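PDB 1JWI: bitiscetin from Bitis arietans, which binds von Willebrand factor and induces its interaction, through the A1 domain, with platelet GPIbalpha, so that platelets aggregate. Local coordinates for residues Asn35-Ser41 against Phe123-Ser127; Asp65-Arg71 against Lys99-Val105. One frame throughout, in Å; residues are numbered along the deposited sequence.

Both contacts are antiparallel strand pairings of the C-type lectin domain, one in each of its two small sheets, with centres about 13 Å apart. Contact 2 is the buried one, its centre about 3 Å from that of the chain; contact 1 lies about 10 Å out and is partly buried. Contact 1 sets the outermost strand 38-39 beside 121-126 and ends with K126 bonded to S41, whereas contact 2 is mostly aromatic and aliphatic, with an aspartate pair and a water at one end. They meet where the backbones of A40 and G69 probably hydrogen-bond (O to N 2.8 Å) and I124 packs on W67. Each holds one cysteine of a disulfide and reaches another protein chain.

Contact 1: Asn35-Ser41 against Phe123-Ser127; sequences NSGHLAS and FICKS
Strand 38-39, at the border of the four-stranded antiparallel sheet of the C-type lectin domain, pairs with strand 121-126: H38 and K126 form the hydrogen-bonded pair, L39 and C125 the next, non-hydrogen-bonded one. H38 N to K126 O (3.0 Å) and K126 N to H38 O (2.9 Å) close the first pair, and A40 N to I124 O adds a third bond. K126 packs its CB on A40 CA and runs out fully extended, which carries NZ to both oxygens of S41: 3.0 Å from S41 O, above the carbonyl plane, and 3.1 Å from S41 OG. The same ammonium forms a salt bridge with E47, while S41 OG is also hydrogen-bonded to an acidic side chain of the other protein chain. Helix 25-34 closes in a Schellman motif with S36 at positive phi; G37 then runs against S127, its CA 3.7 Å from S127 CB. L39 crosses F123 at about a right angle, CD2 3.8 Å from F123 CB, and leans on W25, A28 and C32. C125 SG lies in plane at the edge of the F123 ring and is disulfide-bonded to C32. A40 CB instead meets I124, 3.7 Å from its CD1.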
ATOM      1  N   ASN A  35       6.932  18.793 -21.525  1.00 35.41           N
ATOM      2  CA  ASN A  35       6.777  18.369 -22.909  1.00 34.12           C
ATOM      3  C   ASN A  35       5.317  18.364 -23.346  1.00 33.62           C
ATOM      4  O   ASN A  35       4.890  17.520 -24.146  1.00 32.64           O
ATOM      5  CB  ASN A  35       7.381  16.982 -23.114  1.00 34.38           C
ATOM      6  CG  ASN A  35       8.889  17.010 -23.158  1.00 34.22           C
ATOM      7  OD1 ASN A  35       9.556  17.217 -22.145  1.00 35.17           O
ATOM      8  ND2 ASN A  35       9.439  16.817 -24.349  1.00 35.24           N
ATOM      9  N   SER A  36       4.557  19.312 -22.807  1.00 33.35           N
ATOM     10  CA  SER A  36       3.145  19.463 -23.135  1.00 33.55           C
ATOM     11  C   SER A  36       2.306  18.214 -22.887  1.00 31.98           C
ATOM     12  O   SER A  36       1.412  17.906 -23.671  1.00 33.49           O
ATOM     13  CB  SER A  36       3.003  19.895 -24.597  1.00 34.60           C
ATOM     14  OG  SER A  36       1.651  20.165 -24.914  1.00 39.55           O
ATOM     15  N   GLY A  37       2.584  17.502 -21.799  1.00 29.89           N
ATOM     16  CA  GLY A  37       1.815  16.307 -21.507  1.00 28.56           C
ATOM     17  C   GLY A  37       1.709  15.993 -20.028  1.00 27.95           C
ATOM     18  O   GLY A  37       1.708  16.892 -19.191  1.00 28.57           O
ATOM     19  N   HIS A  38       1.620  14.703 -19.716  1.00 26.62           N
ATOM     20  CA  HIS A  38       1.517  14.214 -18.339  1.00 24.10           C
ATOM     21  C   HIS A  38       2.005  12.772 -18.350  1.00 21.84           C
ATOM     22  O   HIS A  38       2.205  12.190 -19.417  1.00 19.99           O
ATOM     23  CB  HIS A  38       0.051  14.187 -17.872  1.00 25.34           C
ATOM     24  CG  HIS A  38      -0.566  15.536 -17.675  1.00 26.85           C
ATOM     25  ND1 HIS A  38      -0.224  16.366 -16.630  1.00 26.78           N
ATOM     26  CD2 HIS A  38      -1.535  16.182 -18.368  1.00 26.99           C
ATOM     27  CE1 HIS A  38      -0.960  17.464 -16.685  1.00 27.72           C
ATOM     28  NE2 HIS A  38      -1.762  17.378 -17.729  1.00 27.80           N
ATOM     29  N   LEU A  39       2.193  12.200 -17.164  1.00 19.81           N
ATOM     30  CA  LEU A  39       2.567  10.802 -17.082  1.00 18.25           C
ATOM     31  C   LEU A  39       1.336  10.162 -17.700  1.00 18.52           C
ATOM     32  O   LEU A  39       0.221  10.660 -17.520  1.00 18.22           O
ATOM     33  CB  LEU A  39       2.728  10.356 -15.627  1.00 15.42           C
ATOM     34  CG  LEU A  39       4.079  10.714 -15.017  1.00 14.70           C
ATOM     35  CD1 LEU A  39       4.092  10.385 -13.528  1.00 14.17           C
ATOM     36  CD2 LEU A  39       5.181   9.947 -15.768  1.00 13.67           C
ATOM     37  N   ALA A  40       1.539   9.079 -18.435  1.00 17.81           N
ATOM     38  CA  ALA A  40       0.453   8.390 -19.114  1.00 17.98           C
ATOM     39  C   ALA A  40      -0.703   7.942 -18.232  1.00 19.41           C
ATOM     40  O   ALA A  40      -0.508   7.431 -17.126  1.00 18.41           O
ATOM     41  CB  ALA A  40       1.007   7.176 -19.872  1.00 17.39           C
ATOM     42  N   SER A  41      -1.912   8.155 -18.736  1.00 20.71           N
ATOM     43  CA  SER A  41      -3.123   7.716 -18.066  1.00 21.10           C
ATOM     44  C   SER A  41      -3.565   6.637 -19.048  1.00 22.09           C
ATOM     45  O   SER A  41      -3.340   6.785 -20.250  1.00 21.06           O
ATOM     46  CB  SER A  41      -4.161   8.834 -18.014  1.00 21.08           C
ATOM     47  OG  SER A  41      -4.652   9.140 -19.308  1.00 21.36           O
ATOM     48  N   PHE A 123      10.120   6.423 -17.160  1.00 20.13           N
ATOM     49  CA  PHE A 123       8.708   6.775 -17.167  1.00 19.88           C
ATOM     50  C   PHE A 123       8.142   6.970 -18.559  1.00 19.56           C
ATOM     51  O   PHE A 123       8.874   6.997 -19.549  1.00 19.48           O
ATOM     52  CB  PHE A 123       8.473   8.036 -16.334  1.00 19.75           C
ATOM     53  CG  PHE A 123       9.322   9.199 -16.745  1.00 20.40           C
ATOM     54  CD1 PHE A 123      10.653   9.282 -16.349  1.00 18.74           C
ATOM     55  CD2 PHE A 123       8.792  10.214 -17.533  1.00 19.82           C
ATOM     56  CE1 PHE A 123      11.444  10.364 -16.730  1.00 19.52           C
ATOM     57  CE2 PHE A 123       9.576  11.302 -17.920  1.00 19.87           C
ATOM     58  CZ  PHE A 123      10.908  11.374 -17.516  1.00 19.79           C
ATOM     59  N   ILE A 124       6.827   7.111 -18.619  1.00 19.40           N
ATOM     60  CA  ILE A 124       6.142   7.264 -19.886  1.00 20.81           C
ATOM     61  C   ILE A 124       5.228   8.476 -19.911  1.00 20.43           C
ATOM     62  O   ILE A 124       4.337   8.616 -19.071  1.00 20.28           O
ATOM     63  CB  ILE A 124       5.307   6.007 -20.196  1.00 22.12           C
ATOM     64  CG1 ILE A 124       4.474   6.233 -21.457  1.00 22.73           C
ATOM     65  CG2 ILE A 124       4.408   5.682 -19.011  1.00 25.18           C
ATOM     66  CD1 ILE A 124       3.504   5.121 -21.747  1.00 25.32           C
ATOM     67  N   CYS A 125       5.465   9.346 -20.890  1.00 20.52           N
ATOM     68  CA  CYS A 125       4.670  10.551 -21.072  1.00 20.39           C
ATOM     69  C   CYS A 125       3.610  10.343 -22.154  1.00 20.73           C
ATOM     70  O   CYS A 125       3.756   9.500 -23.046  1.00 20.68           O
ATOM     71  CB  CYS A 125       5.563  11.728 -21.465  1.00 18.35           C
ATOM     72  SG  CYS A 125       6.803  12.207 -20.225  1.00 18.77           S
ATOM     73  N   LYS A 126       2.540  11.117 -22.050  1.00 21.01           N
ATOM     74  CA  LYS A 126       1.438  11.067 -22.997  1.00 22.40           C
ATOM     75  C   LYS A 126       0.944  12.499 -23.207  1.00 24.73           C
ATOM     76  O   LYS A 126       0.742  13.242 -22.241  1.00 25.00           O
ATOM     77  CB  LYS A 126       0.320  10.190 -22.433  1.00 21.61           C
ATOM     78  CG  LYS A 126      -0.989  10.235 -23.195  1.00 19.44           C
ATOM     79  CD  LYS A 126      -2.009   9.352 -22.497  1.00 19.19           C
ATOM     80  CE  LYS A 126      -3.388   9.473 -23.117  1.00 20.47           C
ATOM     81  NZ  LYS A 126      -4.394   8.687 -22.342  1.00 23.01           N
ATOM     82  N   SER A 127       0.775  12.893 -24.465  1.00 26.79           N
ATOM     83  CA  SER A 127       0.296  14.235 -24.773  1.00 28.98           C
ATOM     84  C   SER A 127      -0.603  14.195 -26.006  1.00 31.02           C
ATOM     85  O   SER A 127      -0.500  13.206 -26.766  1.00 32.99           O
ATOM     86  CB  SER A 127       1.476  15.182 -25.009  1.00 27.44           C
ATOM     87  OG  SER A 127       2.200  14.832 -26.175  1.00 27.55           O
TER

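Contact 2: Asp65-Arg71 against Lys99-Val105; sequences DAWIGLR and KCFGLDV
L70 lays its CD2 methyl over one face of the F101 ring, 4.0 Å above the plane and offset toward the rim, while L70 O lies at the ring's edge and accepts a hydrogen bond from F101 N. W67 CE3 lies 3.4 Å from F101 O, which sits at the indole edge, and CZ3 3.6 Å from C100 CB. C100 SG stands obliquely to the six-membered ring in a sulfur-aromatic contact and is disulfide-bonded to C117. These pairs belong to the three-stranded antiparallel sheet of the C-type lectin fold, in which a beta bulge between W67 and R71 shifts the register by two and the chain turns at G69. The sheet runs on through L70 and R71 into a strand of the other protein chain. I68 and L103 cross at about a right angle, I68 CG2 3.8 Å from L103 CG. R71, with CG anti to the backbone N (chi1 -176°), brings CD to 3.9 Å from C100 SG before its guanidinium salt-bridges E73. D65 OD2 accepts a nearly straight hydrogen bond from V105 N (3.1 Å, N-H...O 171°) on its anti side, 33° out of the carboxylate plane; one water donates to it and to D104 OD1, itself hydrogen-bonded to H106 N.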
ATOM      1  N   ASP A  65      10.847  -0.758 -13.033  1.00 22.10           N
ATOM      2  CA  ASP A  65       9.414  -0.606 -13.197  1.00 20.50           C
ATOM      3  C   ASP A  65       9.351   0.716 -13.970  1.00 19.73           C
ATOM      4  O   ASP A  65      10.363   1.413 -14.092  1.00 19.35           O
ATOM      5  CB  ASP A  65       8.707  -0.453 -11.845  1.00 21.65           C
ATOM      6  CG  ASP A  65       8.847  -1.691 -10.961  1.00 23.46           C
ATOM      7  OD1 ASP A  65       9.685  -1.674 -10.038  1.00 25.22           O
ATOM      8  OD2 ASP A  65       8.127  -2.676 -11.192  1.00 22.64           O
ATOM      9  N   ALA A  66       8.186   1.067 -14.496  1.00 18.51           N
ATOM     10  CA  ALA A  66       8.061   2.322 -15.230  1.00 16.23           C
ATOM     11  C   ALA A  66       6.874   3.129 -14.711  1.00 15.12           C
ATOM     12  O   ALA A  66       5.756   2.623 -14.639  1.00 14.12           O
ATOM     13  CB  ALA A  66       7.903   2.043 -16.720  1.00 17.05           C
ATOM     14  N   TRP A  67       7.128   4.377 -14.327  1.00 14.10           N
ATOM     15  CA  TRP A  67       6.090   5.267 -13.811  1.00 14.29           C
ATOM     16  C   TRP A  67       4.958   5.577 -14.782  1.00 14.73           C
ATOM     17  O   TRP A  67       5.196   5.823 -15.972  1.00 14.53           O
ATOM     18  CB  TRP A  67       6.689   6.628 -13.410  1.00 13.99           C
ATOM     19  CG  TRP A  67       7.594   6.627 -12.219  1.00 15.29           C
ATOM     20  CD1 TRP A  67       8.829   7.206 -12.130  1.00 16.10           C
ATOM     21  CD2 TRP A  67       7.310   6.086 -10.925  1.00 16.90           C
ATOM     22  NE1 TRP A  67       9.330   7.061 -10.859  1.00 17.59           N
ATOM     23  CE2 TRP A  67       8.418   6.378 -10.098  1.00 17.80           C
ATOM     24  CE3 TRP A  67       6.226   5.386 -10.381  1.00 18.68           C
ATOM     25  CZ2 TRP A  67       8.473   5.993  -8.754  1.00 18.21           C
ATOM     26  CZ3 TRP A  67       6.282   5.001  -9.042  1.00 19.14           C
ATOM     27  CH2 TRP A  67       7.397   5.307  -8.246  1.00 17.61           C
ATOM     28  N   ILE A  68       3.731   5.563 -14.266  1.00 14.08           N
ATOM     29  CA  ILE A  68       2.557   5.963 -15.035  1.00 14.03           C
ATOM     30  C   ILE A  68       1.904   7.038 -14.154  1.00 13.93           C
ATOM     31  O   ILE A  68       2.303   7.208 -12.997  1.00 14.64           O
ATOM     32  CB  ILE A  68       1.552   4.807 -15.328  1.00 13.29           C
ATOM     33  CG1 ILE A  68       1.164   4.070 -14.052  1.00 13.07           C
ATOM     34  CG2 ILE A  68       2.146   3.868 -16.375  1.00 13.20           C
ATOM     35  CD1 ILE A  68       0.077   3.018 -14.307  1.00 13.91           C
ATOM     36  N   GLY A  69       0.917   7.752 -14.681  1.00 14.55           N
ATOM     37  CA  GLY A  69       0.319   8.847 -13.927  1.00 15.56           C
ATOM     38  C   GLY A  69      -0.660   8.627 -12.790  1.00 15.19           C
ATOM     39  O   GLY A  69      -1.376   9.552 -12.432  1.00 16.59           O
ATOM     40  N   LEU A  70      -0.685   7.440 -12.200  1.00 15.64           N
ATOM     41  CA  LEU A  70      -1.623   7.162 -11.120  1.00 16.09           C
ATOM     42  C   LEU A  70      -1.007   7.332  -9.730  1.00 16.57           C
ATOM     43  O   LEU A  70       0.119   6.890  -9.494  1.00 16.13           O
ATOM     44  CB  LEU A  70      -2.153   5.740 -11.279  1.00 16.53           C
ATOM     45  CG  LEU A  70      -3.324   5.345 -10.390  1.00 17.81           C
ATOM     46  CD1 LEU A  70      -4.549   6.181 -10.747  1.00 17.87           C
ATOM     47  CD2 LEU A  70      -3.612   3.858 -10.586  1.00 17.24           C
ATOM     48  N   ARG A  71      -1.746   7.970  -8.819  1.00 16.87           N
ATOM     49  CA  ARG A  71      -1.276   8.186  -7.450  1.00 18.78           C
ATOM     50  C   ARG A  71      -2.395   8.103  -6.404  1.00 19.72           C
ATOM     51  O   ARG A  71      -3.537   8.497  -6.663  1.00 19.53           O
ATOM     52  CB  ARG A  71      -0.585   9.550  -7.314  1.00 19.97           C
ATOM     53  CG  ARG A  71       0.020   9.785  -5.924  1.00 24.41           C
ATOM     54  CD  ARG A  71       0.899  11.038  -5.841  1.00 27.86           C
ATOM     55  NE  ARG A  71       0.138  12.281  -5.933  1.00 33.33           N
ATOM     56  CZ  ARG A  71       0.667  13.497  -5.809  1.00 35.92           C
ATOM     57  NH1 ARG A  71       1.966  13.642  -5.586  1.00 36.86           N
ATOM     58  NH2 ARG A  71      -0.103  14.573  -5.907  1.00 37.38           N
ATOM     59  N   LYS A  99       2.685   5.101  -2.503  1.00 16.54           N
ATOM     60  CA  LYS A  99       1.499   5.790  -3.009  1.00 17.14           C
ATOM     61  C   LYS A  99       1.485   6.120  -4.495  1.00 15.81           C
ATOM     62  O   LYS A  99       0.493   6.641  -5.003  1.00 15.83           O
ATOM     63  CB  LYS A  99       1.275   7.063  -2.179  1.00 17.93           C
ATOM     64  CG  LYS A  99       1.237   6.758  -0.681  1.00 19.80           C
ATOM     65  CD  LYS A  99       1.156   7.993   0.183  1.00 22.34           C
ATOM     66  CE  LYS A  99      -0.256   8.530   0.262  1.00 24.81           C
ATOM     67  NZ  LYS A  99      -0.298   9.686   1.192  1.00 30.14           N
ATOM     68  N   CYS A 100       2.576   5.807  -5.185  1.00 15.24           N
ATOM     69  CA  CYS A 100       2.690   6.056  -6.619  1.00 14.81           C
ATOM     70  C   CYS A 100       2.671   4.718  -7.366  1.00 15.78           C
ATOM     71  O   CYS A 100       3.174   3.710  -6.859  1.00 16.31           O
ATOM     72  CB  CYS A 100       3.986   6.819  -6.929  1.00 15.41           C
ATOM     73  SG  CYS A 100       3.924   8.560  -6.386  1.00 15.89           S
ATOM     74  N   PHE A 101       2.110   4.714  -8.571  1.00 14.67           N
ATOM     75  CA  PHE A 101       2.014   3.490  -9.359  1.00 13.92           C
ATOM     76  C   PHE A 101       2.841   3.447 -10.633  1.00 13.55           C
ATOM     77  O   PHE A 101       3.087   4.468 -11.276  1.00 13.96           O
ATOM     78  CB  PHE A 101       0.552   3.195  -9.703  1.00 13.48           C
ATOM     79  CG  PHE A 101      -0.285   2.834  -8.506  1.00 15.46           C
ATOM     80  CD1 PHE A 101      -0.730   3.824  -7.628  1.00 15.68           C
ATOM     81  CD2 PHE A 101      -0.608   1.500  -8.236  1.00 14.12           C
ATOM     82  CE1 PHE A 101      -1.485   3.491  -6.495  1.00 14.92           C
ATOM     83  CE2 PHE A 101      -1.359   1.154  -7.108  1.00 13.84           C
ATOM     84  CZ  PHE A 101      -1.797   2.147  -6.238  1.00 16.13           C
ATOM     85  N   GLY A 102       3.256   2.233 -10.992  1.00 13.49           N
ATOM     86  CA  GLY A 102       4.047   2.042 -12.187  1.00 12.44           C
ATOM     87  C   GLY A 102       3.778   0.683 -12.802  1.00 12.95           C
ATOM     88  O   GLY A 102       3.116  -0.167 -12.195  1.00 11.26           O
ATOM     89  N   LEU A 103       4.271   0.489 -14.022  1.00 13.27           N
ATOM     90  CA  LEU A 103       4.107  -0.786 -14.706  1.00 14.63           C
ATOM     91  C   LEU A 103       5.050  -1.782 -14.020  1.00 15.32           C
ATOM     92  O   LEU A 103       6.249  -1.538 -13.910  1.00 15.80           O
ATOM     93  CB  LEU A 103       4.462  -0.631 -16.189  1.00 14.29           C
ATOM     94  CG  LEU A 103       3.616   0.390 -16.962  1.00 14.02           C
ATOM     95  CD1 LEU A 103       4.037   0.423 -18.422  1.00 14.05           C
ATOM     96  CD2 LEU A 103       2.145   0.017 -16.839  1.00 13.63           C
ATOM     97  N   ASP A 104       4.495  -2.899 -13.563  1.00 16.07           N
ATOM     98  CA  ASP A 104       5.244  -3.936 -12.849  1.00 17.40           C
ATOM     99  C   ASP A 104       6.179  -4.750 -13.750  1.00 17.62           C
ATOM    100  O   ASP A 104       5.730  -5.480 -14.633  1.00 17.57           O
ATOM    101  CB  ASP A 104       4.241  -4.874 -12.179  1.00 18.99           C
ATOM    102  CG  ASP A 104       4.878  -5.816 -11.179  1.00 21.18           C
ATOM    103  OD1 ASP A 104       6.123  -5.945 -11.136  1.00 20.71           O
ATOM    104  OD2 ASP A 104       4.103  -6.443 -10.431  1.00 24.05           O
ATOM    105  N   VAL A 105       7.477  -4.641 -13.504  1.00 18.25           N
ATOM    106  CA  VAL A 105       8.467  -5.370 -14.292  1.00 20.54           C
ATOM    107  C   VAL A 105       8.259  -6.886 -14.227  1.00 21.46           C
ATOM    108  O   VAL A 105       8.528  -7.603 -15.194  1.00 22.31           O
ATOM    109  CB  VAL A 105       9.898  -5.060 -13.804  1.00 21.49           C
ATOM    110  CG1 VAL A 105      10.155  -5.741 -12.460  1.00 20.32           C
ATOM    111  CG2 VAL A 105      10.915  -5.506 -14.847  1.00 21.81           C
TER
HETATM  112  O   HOH W   1       7.654  -4.660  -9.437  1.00 21.96           O